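Local structure of gamma-glutamyltranspeptidase (Streptomyces lincolnensis, 6J3I) at residues Gly34-Ala39 / Asn432-Thr437; Ala58-Ile63 / Cys76-Ala81; His140-Val145 / Glu181-Pro186; Arg227-Pro232 / Gly243-Ala248; Leu283-Leu288 / Lys310-Asp315. The protein probably hydrolyses or transfers gamma-glutamyl groups, as an LmbA-like gamma-glutamyltranspeptidase homologue of the N-terminal nucleophile hydrolase clan. The protein carries 1 engineered substitution. One frame throughout, in Å; residues are numbered along the deposited sequence.

Contact 1: residues Gly34-Ala39 / Asn432-Thr437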
# COMPACT_ATOMS: atom_id res chain seq x y z
N GLY A 34 -1.16 21.45 14.45
CA GLY A 34 -1.96 20.69 13.47
C GLY A 34 -2.57 19.44 14.07
O GLY A 34 -2.23 19.06 15.20
N ASN A 35 -3.48 18.80 13.33
CA ASN A 35 -4.10 17.53 13.77
C ASN A 35 -3.51 16.33 13.00
O ASN A 35 -2.59 16.49 12.20
CB ASN A 35 -5.65 17.61 13.71
CG ASN A 35 -6.20 17.72 12.30
OD1 ASN A 35 -5.58 17.32 11.32
ND2 ASN A 35 -7.41 18.27 12.19
N ALA A 36 -4.03 15.13 13.27
CA ALA A 36 -3.53 13.91 12.62
C ALA A 36 -3.58 13.95 11.09
O ALA A 36 -2.70 13.41 10.42
CB ALA A 36 -4.30 12.71 13.14
N TYR A 37 -4.61 14.59 10.56
CA TYR A 37 -4.87 14.66 9.12
C TYR A 37 -3.94 15.68 8.45
O TYR A 37 -3.38 15.41 7.39
CB TYR A 37 -6.37 14.93 8.87
CG TYR A 37 -7.23 13.99 9.69
CD1 TYR A 37 -7.11 12.61 9.54
CD2 TYR A 37 -8.08 14.45 10.69
CE1 TYR A 37 -7.84 11.72 10.31
CE2 TYR A 37 -8.83 13.56 11.47
CZ TYR A 37 -8.70 12.20 11.27
OH TYR A 37 -9.40 11.29 12.02
N ASP A 38 -3.75 16.83 9.09
CA ASP A 38 -2.71 17.77 8.67
C ASP A 38 -1.36 17.05 8.58
O ASP A 38 -0.62 17.20 7.62
CB ASP A 38 -2.59 18.95 9.64
CG ASP A 38 -3.84 19.80 9.71
OD1 ASP A 38 -4.32 20.25 8.66
OD2 ASP A 38 -4.35 20.03 10.83
N ALA A 39 -1.07 16.26 9.61
CA ALA A 39 0.23 15.63 9.75
C ALA A 39 0.49 14.57 8.69
O ALA A 39 1.58 14.49 8.14
CB ALA A 39 0.35 15.01 11.12
N ASN A 432 -7.77 11.68 17.35
CA ASN A 432 -8.01 11.40 15.92
C ASN A 432 -6.96 10.45 15.42
O ASN A 432 -5.79 10.62 15.76
CB ASN A 432 -7.94 12.68 15.09
CG ASN A 432 -8.99 13.70 15.46
OD1 ASN A 432 -10.16 13.35 15.67
ND2 ASN A 432 -8.60 14.96 15.52
N MET A 433 -7.36 9.47 14.62
CA MET A 433 -6.42 8.54 13.99
C MET A 433 -6.54 8.51 12.46
O MET A 433 -7.63 8.69 11.89
CB MET A 433 -6.60 7.14 14.54
CG MET A 433 -6.45 7.07 16.05
SD MET A 433 -6.93 5.45 16.65
CE MET A 433 -5.32 4.69 16.78
N VAL A 434 -5.39 8.28 11.81
CA VAL A 434 -5.30 7.99 10.37
C VAL A 434 -4.35 6.83 10.15
O VAL A 434 -3.40 6.64 10.91
CB VAL A 434 -4.67 9.13 9.54
CG1 VAL A 434 -5.45 9.33 8.25
CG2 VAL A 434 -4.54 10.42 10.32
N ALA A 435 -4.59 6.09 9.08
CA ALA A 435 -3.65 5.09 8.59
C ALA A 435 -3.75 5.06 7.07
O ALA A 435 -4.85 4.90 6.52
CB ALA A 435 -3.96 3.72 9.19
N ALA A 436 -2.62 5.23 6.40
CA ALA A 436 -2.59 5.33 4.93
C ALA A 436 -1.42 4.54 4.37
O ALA A 436 -0.33 4.55 4.93
CB ALA A 436 -2.48 6.79 4.51
N THR A 437 -1.65 3.86 3.24
CA THR A 437 -0.55 3.19 2.52
C THR A 437 -0.51 3.73 1.10
O THR A 437 -1.15 3.18 0.20
CB THR A 437 -0.55 1.64 2.65
OG1 THR A 437 -0.34 1.00 1.39
CG2 THR A 437 -1.82 1.14 3.24
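Y37 reaches across from the first turn of helix 36-50 to strand 433-436. Its OH donates to the carbonyl O of M433, 3.1 Å away. The hydroxyl stands above the carbonyl plane, 45° out of it. On the same ring, CD1 packs on CG2 of V434 at 3.5 Å, and CG1 of V434 lies at the ring edge, in its plane. N432 comes in with CB, 3.7 Å from Y37 OH. A36 adds its methyl, with CB 3.6 Å from V434 CG2. With CG of Y37 anti to its own carbonyl carbon (chi1 -49°), the end of the side chain comes nearer the strand. A phenylalanine here would probably keep the packing on V434 but leave the M433 carbonyl without this hydroxyl. At the start of the helix, N35 and D38 form a capping box. N35 OD1 accepts from D38 N at 2.9 Å, and D38 OD2 accepts from N35 N at 2.9 Å through its anti lone pair. The amide of N432 is held elsewhere, its OD1 bonded to A68 N. Strand 433-436 lies between strands 61-66 and 424-428, and helix 36-50 packs on it with helices 20-31 and 111-122 alongside, consistent with the layered N-terminal nucleophile hydrolase fold.

Contact 2: residues Ala58-Ile63 / Cys76-Ala81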
# COMPACT_ATOMS: atom_id res chain seq x y z
N ALA A 58 1.83 10.84 -8.44
CA ALA A 58 0.86 10.31 -9.40
C ALA A 58 0.43 8.86 -9.12
O ALA A 58 -0.21 8.21 -9.96
CB ALA A 58 1.42 10.44 -10.81
N GLY A 59 0.77 8.36 -7.94
CA GLY A 59 0.30 7.05 -7.50
C GLY A 59 -1.10 7.10 -6.91
O GLY A 59 -1.94 7.87 -7.37
N GLU A 60 -1.31 6.31 -5.87
CA GLU A 60 -2.63 6.08 -5.28
C GLU A 60 -2.49 5.89 -3.78
O GLU A 60 -1.39 5.68 -3.27
CB GLU A 60 -3.31 4.86 -5.91
CG GLU A 60 -2.39 3.66 -6.17
CD GLU A 60 -1.77 3.62 -7.58
OE1 GLU A 60 -0.61 3.15 -7.68
OE2 GLU A 60 -2.42 4.01 -8.58
N VAL A 61 -3.62 5.96 -3.07
CA VAL A 61 -3.64 5.84 -1.61
C VAL A 61 -5.04 5.53 -1.07
O VAL A 61 -5.98 6.29 -1.31
CB VAL A 61 -3.07 7.11 -0.92
CG1 VAL A 61 -3.93 8.34 -1.18
CG2 VAL A 61 -2.89 6.89 0.57
N PRO A 62 -5.19 4.40 -0.34
CA PRO A 62 -6.30 4.25 0.60
C PRO A 62 -5.97 4.89 1.94
O PRO A 62 -4.85 4.73 2.44
CB PRO A 62 -6.46 2.72 0.74
CG PRO A 62 -5.42 2.10 -0.10
CD PRO A 62 -4.44 3.15 -0.50
N ILE A 63 -6.94 5.59 2.52
CA ILE A 63 -6.82 6.24 3.82
C ILE A 63 -8.00 5.76 4.66
O ILE A 63 -9.14 5.81 4.20
CB ILE A 63 -6.87 7.78 3.72
CG1 ILE A 63 -5.94 8.28 2.60
CG2 ILE A 63 -6.55 8.43 5.07
CD1 ILE A 63 -6.01 9.77 2.33
N CYS A 76 -11.00 6.85 -0.49
CA CYS A 76 -10.49 6.08 -1.61
C CYS A 76 -9.73 6.96 -2.56
O CYS A 76 -10.33 7.67 -3.37
CB CYS A 76 -11.63 5.42 -2.36
SG CYS A 76 -11.05 4.62 -3.87
N GLY A 77 -8.41 6.90 -2.48
CA GLY A 77 -7.54 7.55 -3.46
C GLY A 77 -6.94 6.59 -4.47
O GLY A 77 -5.83 6.82 -4.96
N GLN A 78 -7.66 5.50 -4.75
CA GLN A 78 -7.29 4.59 -5.82
C GLN A 78 -8.05 5.03 -7.06
O GLN A 78 -9.28 4.97 -7.11
CB GLN A 78 -7.63 3.13 -5.46
CG GLN A 78 -7.34 2.12 -6.56
CD GLN A 78 -5.87 2.03 -6.91
OE1 GLN A 78 -5.07 1.52 -6.14
NE2 GLN A 78 -5.49 2.54 -8.08
N GLY A 79 -7.30 5.48 -8.06
CA GLY A 79 -7.89 5.89 -9.32
C GLY A 79 -8.35 4.74 -10.19
O GLY A 79 -8.06 3.57 -9.93
N VAL A 80 -9.06 5.10 -11.26
CA VAL A 80 -9.67 4.14 -12.16
C VAL A 80 -8.88 3.98 -13.44
O VAL A 80 -7.98 4.77 -13.75
CB VAL A 80 -11.13 4.54 -12.50
CG1 VAL A 80 -11.98 4.57 -11.23
CG2 VAL A 80 -11.21 5.87 -13.24
N ALA A 81 -9.21 2.94 -14.19
CA ALA A 81 -8.72 2.77 -15.54
C ALA A 81 -9.37 3.84 -16.43
O ALA A 81 -10.52 4.21 -16.21
CB ALA A 81 -9.03 1.37 -16.07
O HOH W 1 -4.51 5.94 -8.99
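V61 and G77 form an antiparallel hydrogen-bonded pair in the beta hairpin of strands 61-66 and 73-77. V61 N donates to G77 O at 3.0 Å. The return bond, G77 N to V61 O, is short at 2.8 Å but weak, because its angle is only 125°. Glycine suits this position: a CB on G77 would run into V61 O. Just past the pair, E60 and Q78 lie side by side and point the same way, their carboxylate and amide planes 22° apart. CG of Q78 is anti to the backbone N (chi1 177°), and the chain then bends at chi2, which brings the amide alongside E60. NE2 of Q78 makes two weak bonds, to E60 OE2 at 3.4 Å and to G79 O at 3.3 Å. The stronger partners lie outside: E60 OE1 forms a salt bridge with R459, and Q78 OE1 is bonded to T481 OG1. The carboxylate is therefore shared between a charged partner, an amide and a water. That water donates to E60 OE2 at 2.9 Å and accepts from G79 N at 3.0 Å.

Contact 3: residues His140-Val145 / Glu181-Pro186; sequences HGHAPV and ELLRNP
L183 and H142 pair through their backbones and then run their side chains side by side, pointing the same way. L183 N donates to H142 O at 3.0 Å, and H142 N donates to L183 O at 3.3 Å. CB of L183 lies 3.7 Å from H142 O and also near CG of P144. CG stands anti to the backbone N (chi1 166°), which carries the branch along the histidine. At the tip, CD2 meets two partners, CE1 of H142 at 3.9 Å and CB of P144 at 4.1 Å. The two bonds make a single antiparallel bridge between the loop after helix 127-139 and the loop before helix 186-199. Neither loop is a regular strand. A water lies in the plane of the H142 ring at its edge. It is bonded to H142 ND1 and donates to L183 O, so that carbonyl takes both the backbone N-H and the water. G141 comes close enough for its CA to make a CH...O contact with the same oxygen, at 3.2 Å. Its positive phi and the nearness of L182 leave little room for a CB. R184 turns one face of its guanidinium to H140 O, while its NE bonds to E139 O.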
# COMPACT_ATOMS: atom_id res chain seq x y z
N HIS A 140 16.35 21.47 -1.62
CA HIS A 140 17.61 21.52 -0.83
C HIS A 140 18.25 20.18 -0.53
O HIS A 140 19.44 20.12 -0.17
CB HIS A 140 17.41 22.27 0.48
CG HIS A 140 16.92 23.66 0.26
ND1 HIS A 140 17.64 24.60 -0.44
CD2 HIS A 140 15.75 24.25 0.61
CE1 HIS A 140 16.96 25.72 -0.49
NE2 HIS A 140 15.80 25.54 0.14
N GLY A 141 17.46 19.12 -0.64
CA GLY A 141 17.98 17.78 -0.63
C GLY A 141 17.81 17.04 0.67
O GLY A 141 17.50 17.62 1.71
N HIS A 142 18.00 15.74 0.58
CA HIS A 142 18.01 14.83 1.72
C HIS A 142 19.00 13.72 1.42
O HIS A 142 19.26 13.40 0.26
CB HIS A 142 16.60 14.27 1.96
CG HIS A 142 16.29 13.04 1.17
ND1 HIS A 142 15.89 13.08 -0.14
CD2 HIS A 142 16.34 11.73 1.52
CE1 HIS A 142 15.69 11.84 -0.57
NE2 HIS A 142 15.96 11.01 0.42
N ALA A 143 19.57 13.14 2.47
CA ALA A 143 20.51 12.02 2.32
C ALA A 143 19.70 10.73 2.13
O ALA A 143 18.94 10.35 3.02
CB ALA A 143 21.40 11.93 3.54
N PRO A 144 19.84 10.08 0.97
CA PRO A 144 18.98 8.95 0.66
C PRO A 144 19.46 7.61 1.23
O PRO A 144 20.65 7.40 1.49
CB PRO A 144 19.02 8.89 -0.87
CG PRO A 144 20.41 9.30 -1.18
CD PRO A 144 20.74 10.37 -0.17
N VAL A 145 18.50 6.71 1.39
CA VAL A 145 18.77 5.32 1.72
C VAL A 145 19.41 4.67 0.48
O VAL A 145 19.17 5.09 -0.64
CB VAL A 145 17.45 4.65 2.16
CG1 VAL A 145 17.59 3.17 2.32
CG2 VAL A 145 17.01 5.24 3.49
N GLU A 181 25.15 11.81 0.40
CA GLU A 181 25.10 13.06 -0.37
C GLU A 181 23.66 13.46 -0.57
O GLU A 181 22.76 12.62 -0.61
CB GLU A 181 25.76 12.92 -1.76
CG GLU A 181 27.17 13.48 -1.86
CD GLU A 181 28.24 12.41 -1.79
OE1 GLU A 181 28.23 11.50 -2.66
OE2 GLU A 181 29.10 12.48 -0.89
N LEU A 182 23.47 14.77 -0.76
CA LEU A 182 22.15 15.35 -0.94
C LEU A 182 21.58 15.03 -2.33
O LEU A 182 22.12 15.45 -3.35
CB LEU A 182 22.20 16.85 -0.70
CG LEU A 182 22.63 17.25 0.72
CD1 LEU A 182 22.78 18.76 0.85
CD2 LEU A 182 21.65 16.73 1.78
N LEU A 183 20.50 14.25 -2.32
CA LEU A 183 19.68 13.97 -3.49
C LEU A 183 18.61 15.05 -3.60
O LEU A 183 17.86 15.28 -2.65
CB LEU A 183 19.01 12.60 -3.35
CG LEU A 183 17.86 12.25 -4.30
CD1 LEU A 183 18.29 12.35 -5.76
CD2 LEU A 183 17.33 10.86 -3.99
N ARG A 184 18.51 15.67 -4.77
CA ARG A 184 17.48 16.68 -5.03
C ARG A 184 16.65 16.35 -6.26
O ARG A 184 17.06 15.60 -7.14
CB ARG A 184 18.10 18.07 -5.25
CG ARG A 184 19.48 18.26 -4.65
CD ARG A 184 20.12 19.53 -5.18
NE ARG A 184 20.34 20.49 -4.10
CZ ARG A 184 21.43 20.55 -3.33
NH1 ARG A 184 22.46 19.70 -3.50
NH2 ARG A 184 21.50 21.47 -2.39
N ASN A 185 15.47 16.96 -6.28
CA ASN A 185 14.58 16.96 -7.43
C ASN A 185 14.06 18.40 -7.54
O ASN A 185 12.98 18.71 -7.03
CB ASN A 185 13.45 15.94 -7.24
CG ASN A 185 12.62 15.71 -8.49
OD1 ASN A 185 12.67 16.50 -9.45
ND2 ASN A 185 11.84 14.63 -8.49
N PRO A 186 14.86 19.30 -8.14
CA PRO A 186 14.44 20.71 -8.28
C PRO A 186 13.15 20.91 -9.08
O PRO A 186 12.42 21.87 -8.84
CB PRO A 186 15.63 21.38 -9.00
CG PRO A 186 16.49 20.27 -9.51
CD PRO A 186 16.25 19.10 -8.60
O HOH W 2 15.15 14.74 -2.22

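Contact 4: residues Arg227-Pro232 / Gly243-Ala248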
# COMPACT_ATOMS: atom_id res chain seq x y z
N ARG A 227 0.02 14.45 -21.97
CA ARG A 227 1.04 14.63 -23.00
C ARG A 227 2.08 13.50 -22.90
O ARG A 227 2.39 12.85 -23.90
CB ARG A 227 1.69 16.02 -22.82
CG ARG A 227 2.52 16.52 -23.99
CD ARG A 227 3.19 17.86 -23.65
NE ARG A 227 2.20 18.93 -23.40
CZ ARG A 227 2.17 19.76 -22.35
NH1 ARG A 227 3.10 19.73 -21.39
NH2 ARG A 227 1.20 20.66 -22.27
N GLN A 228 2.57 13.25 -21.69
CA GLN A 228 3.50 12.14 -21.41
C GLN A 228 2.86 10.78 -21.71
O GLN A 228 3.49 9.94 -22.35
CB GLN A 228 3.93 12.13 -19.94
CG GLN A 228 5.39 11.79 -19.58
CD GLN A 228 6.25 11.16 -20.65
OE1 GLN A 228 6.09 10.00 -21.00
NE2 GLN A 228 7.23 11.91 -21.13
N ALA A 229 1.62 10.59 -21.26
CA ALA A 229 0.90 9.33 -21.44
C ALA A 229 0.76 8.96 -22.90
O ALA A 229 0.81 7.79 -23.25
CB ALA A 229 -0.47 9.39 -20.78
N ARG A 230 0.61 9.99 -23.75
CA ARG A 230 0.45 9.83 -25.20
C ARG A 230 1.76 9.77 -26.01
O ARG A 230 1.71 9.63 -27.23
CB ARG A 230 -0.45 10.94 -25.73
CG ARG A 230 -1.91 10.78 -25.34
CD ARG A 230 -2.81 11.74 -26.10
NE ARG A 230 -3.01 11.33 -27.50
CZ ARG A 230 -2.43 11.88 -28.58
NH1 ARG A 230 -2.70 11.40 -29.79
NH2 ARG A 230 -1.58 12.91 -28.47
N ARG A 231 2.92 9.87 -25.35
CA ARG A 231 4.22 9.71 -26.01
C ARG A 231 4.59 8.22 -26.04
O ARG A 231 4.55 7.58 -24.99
CB ARG A 231 5.31 10.51 -25.30
CG ARG A 231 5.31 11.99 -25.65
CD ARG A 231 6.58 12.71 -25.21
NE ARG A 231 6.46 13.24 -23.85
CZ ARG A 231 6.18 14.50 -23.50
NH1 ARG A 231 5.97 15.46 -24.40
NH2 ARG A 231 6.10 14.81 -22.20
N PRO A 232 4.93 7.66 -27.23
CA PRO A 232 5.35 6.25 -27.35
C PRO A 232 6.50 5.91 -26.41
O PRO A 232 7.54 6.55 -26.44
CB PRO A 232 5.80 6.14 -28.81
CG PRO A 232 5.02 7.17 -29.53
CD PRO A 232 4.73 8.28 -28.55
N GLY A 243 -0.37 5.42 -24.01
CA GLY A 243 -1.48 5.32 -23.06
C GLY A 243 -2.77 5.87 -23.65
O GLY A 243 -2.73 6.76 -24.51
N THR A 244 -3.90 5.34 -23.19
CA THR A 244 -5.23 5.81 -23.61
C THR A 244 -5.76 6.97 -22.74
O THR A 244 -6.72 7.65 -23.11
CB THR A 244 -6.26 4.65 -23.60
OG1 THR A 244 -6.50 4.20 -22.26
CG2 THR A 244 -5.75 3.49 -24.46
N LEU A 245 -5.13 7.16 -21.58
CA LEU A 245 -5.36 8.29 -20.68
C LEU A 245 -5.62 9.62 -21.39
O LEU A 245 -4.92 9.97 -22.34
CB LEU A 245 -4.14 8.44 -19.76
CG LEU A 245 -4.22 9.03 -18.34
CD1 LEU A 245 -3.73 10.46 -18.29
CD2 LEU A 245 -5.59 8.90 -17.68
N THR A 246 -6.59 10.36 -20.88
CA THR A 246 -7.19 11.49 -21.59
C THR A 246 -7.41 12.66 -20.62
O THR A 246 -7.49 12.47 -19.41
CB THR A 246 -8.47 10.96 -22.29
OG1 THR A 246 -8.17 10.64 -23.66
CG2 THR A 246 -9.63 11.91 -22.26
N ALA A 247 -7.46 13.88 -21.15
CA ALA A 247 -7.79 15.09 -20.36
C ALA A 247 -9.09 14.93 -19.56
O ALA A 247 -9.15 15.26 -18.37
CB ALA A 247 -7.89 16.29 -21.27
N ALA A 248 -10.12 14.45 -20.25
CA ALA A 248 -11.43 14.10 -19.65
C ALA A 248 -11.43 13.06 -18.51
O ALA A 248 -12.15 13.25 -17.53
CB ALA A 248 -12.40 13.68 -20.75
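A229 and G243 are joined by a backbone hydrogen bond. G243 N donates to A229 O over 2.8 Å, with an angle of 153° at the hydrogen. This is the one hydrogen bond between the two segments, and it uses a carbonyl from the last residue of helix 220-229. A CB on G243 would point toward the helix end and clash with A229 O, so the lack of a side chain lets the two backbones meet this closely.

One apolar contact accompanies it. CB of A229 packs on CB of L245 at 3.9 Å. Both residues are buried. The touch is made by CB of L245 rather than by the leucine branch.

The arrangement brings the C-terminal end of helix 220-229 against the loop that leads into helix 247-252. The chain between them carries the short antiparallel pair of strands 233-234 and 240-241, so the contact lies at the base of that beta hairpin.

Looser approaches involve R230, which is exposed. Its aliphatic CG passes 4.2 Å from G243 O and 4.3 Å from L245 O.

Within the segments, R231 N donates to Q228 O at 3.1 Å. T246 OG1 gives a weak bond to T244 O. R227 forms a salt bridge with E451.

Contact 5: residues Leu283-Leu288 / Lys310-Asp315; sequences LQQLAL and KLAMAD
Q284 and A312 have the nearest CA atoms of helices 283-288 and 310-315, whose axes come within 8.9 Å and run at 136° to each other. The methyl of A312 packs against two successive glutamines. Its CB is 3.5 Å from CG of Q285 and 4.0 Å from CB of Q284. Toward the end of the first helix, L288 lays CD2 against CB of L311 at 3.9 Å. The polar link is made by Q284, whose chain is extended beyond CG and crosses D315 at about a right angle. NE2 donates to D315 OD2 at 3.0 Å, with an angle of 141° at the hydrogen. The oxygen lies in the amide plane and uses its anti lone pair. Both groups have further partners. Y320 OH bonds to Q284 OE1, Y336 OH to D315 OD2, and G355 N to D315 OD1, so the buried carboxylate is held at both oxygens. A leucine in place of Q284 would probably leave D315 OD2 without its amide donor and Y320 without the carbonyl oxygen. The helix pair is oblique, nearer antiparallel than parallel. Its first helix packs on strand 256-265 through L283 and A287, consistent with an alpha-beta-beta-alpha fold.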
# COMPACT_ATOMS: atom_id res chain seq x y z
N LEU A 283 -9.65 -9.75 6.86
CA LEU A 283 -10.95 -10.09 7.43
C LEU A 283 -11.31 -11.56 7.22
O LEU A 283 -11.67 -12.26 8.17
CB LEU A 283 -12.03 -9.15 6.85
CG LEU A 283 -12.20 -7.76 7.50
CD1 LEU A 283 -10.93 -7.22 8.14
CD2 LEU A 283 -12.78 -6.73 6.56
N GLN A 284 -11.18 -12.04 5.99
CA GLN A 284 -11.47 -13.45 5.69
C GLN A 284 -10.62 -14.46 6.47
O GLN A 284 -11.08 -15.56 6.78
CB GLN A 284 -11.34 -13.73 4.19
CG GLN A 284 -12.53 -13.22 3.38
CD GLN A 284 -12.61 -13.85 2.00
OE1 GLN A 284 -12.56 -13.14 1.00
NE2 GLN A 284 -12.72 -15.18 1.94
N GLN A 285 -9.38 -14.08 6.77
CA GLN A 285 -8.49 -14.95 7.55
C GLN A 285 -8.92 -15.01 9.01
O GLN A 285 -8.75 -16.04 9.65
CB GLN A 285 -7.05 -14.48 7.44
CG GLN A 285 -6.45 -14.66 6.06
CD GLN A 285 -5.13 -13.92 5.94
OE1 GLN A 285 -4.09 -14.42 6.38
NE2 GLN A 285 -5.17 -12.73 5.35
N LEU A 286 -9.45 -13.91 9.53
CA LEU A 286 -9.99 -13.87 10.88
C LEU A 286 -11.17 -14.83 11.00
O LEU A 286 -11.13 -15.78 11.79
CB LEU A 286 -10.38 -12.43 11.28
CG LEU A 286 -9.48 -11.63 12.25
CD1 LEU A 286 -8.06 -12.15 12.41
CD2 LEU A 286 -9.45 -10.16 11.86
N ALA A 287 -12.19 -14.61 10.18
CA ALA A 287 -13.39 -15.46 10.13
C ALA A 287 -13.10 -16.97 9.97
O ALA A 287 -13.90 -17.80 10.41
CB ALA A 287 -14.30 -15.00 9.01
N LEU A 288 -11.99 -17.29 9.32
CA LEU A 288 -11.49 -18.67 9.17
C LEU A 288 -10.99 -19.32 10.44
O LEU A 288 -11.01 -20.54 10.56
CB LEU A 288 -10.34 -18.72 8.14
CG LEU A 288 -10.61 -19.27 6.72
CD1 LEU A 288 -12.01 -18.99 6.19
CD2 LEU A 288 -9.58 -18.73 5.75
N LYS A 310 -3.94 -19.10 2.38
CA LYS A 310 -4.14 -19.70 1.03
C LYS A 310 -5.61 -19.73 0.63
O LYS A 310 -5.99 -19.24 -0.43
CB LYS A 310 -3.53 -21.10 0.97
CG LYS A 310 -2.04 -21.09 0.65
CD LYS A 310 -1.18 -21.87 1.63
CE LYS A 310 -0.70 -23.19 1.07
NZ LYS A 310 0.40 -23.79 1.89
N LEU A 311 -6.43 -20.31 1.51
CA LEU A 311 -7.89 -20.28 1.36
C LEU A 311 -8.41 -18.87 1.09
O LEU A 311 -9.12 -18.65 0.12
CB LEU A 311 -8.56 -20.88 2.61
CG LEU A 311 -8.98 -22.37 2.64
CD1 LEU A 311 -8.72 -23.16 1.36
CD2 LEU A 311 -8.34 -23.08 3.83
N ALA A 312 -8.03 -17.94 1.95
CA ALA A 312 -8.52 -16.56 1.89
C ALA A 312 -8.08 -15.82 0.63
O ALA A 312 -8.84 -15.04 0.06
CB ALA A 312 -8.07 -15.79 3.12
N MET A 313 -6.84 -16.08 0.21
CA MET A 313 -6.29 -15.49 -1.02
C MET A 313 -6.95 -16.03 -2.28
O MET A 313 -7.14 -15.29 -3.24
CB MET A 313 -4.78 -15.70 -1.09
CG MET A 313 -4.00 -14.92 -0.05
SD MET A 313 -4.00 -13.14 -0.34
CE MET A 313 -2.27 -12.83 -0.62
N ALA A 314 -7.29 -17.31 -2.28
CA ALA A 314 -8.00 -17.93 -3.40
C ALA A 314 -9.32 -17.21 -3.64
O ALA A 314 -9.70 -16.94 -4.78
CB ALA A 314 -8.24 -19.40 -3.15
N ASP A 315 -10.00 -16.87 -2.54
CA ASP A 315 -11.24 -16.13 -2.62
C ASP A 315 -11.02 -14.71 -3.13
O ASP A 315 -11.86 -14.20 -3.87
CB ASP A 315 -11.98 -16.10 -1.27
CG ASP A 315 -12.76 -17.38 -0.98
OD1 ASP A 315 -12.92 -18.22 -1.90
OD2 ASP A 315 -13.22 -17.54 0.18

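In the fold
Contact 1 opens first, near the N terminus, and closes last. It ties the start of helix 36-50 to strand 433-436 across 392 intervening residues, and the other four contacts all fall within that span. Those four follow one another in series, and none cross. Contact 2 closes the hairpin of strands 61-66 and 73-77. It touches contact 1, since strands 61-66 and 433-436 are neighbours in the sheet and I63 packs on V434. Contact 3 joins two loops among the helices, and contact 4 joins helix 220-229 to the loop before helix 247-252. Contact 5 pairs two helices on the opposite side of the chain's centre from contact 3, the centres of contacts 3 and 5 being about 42 Å apart.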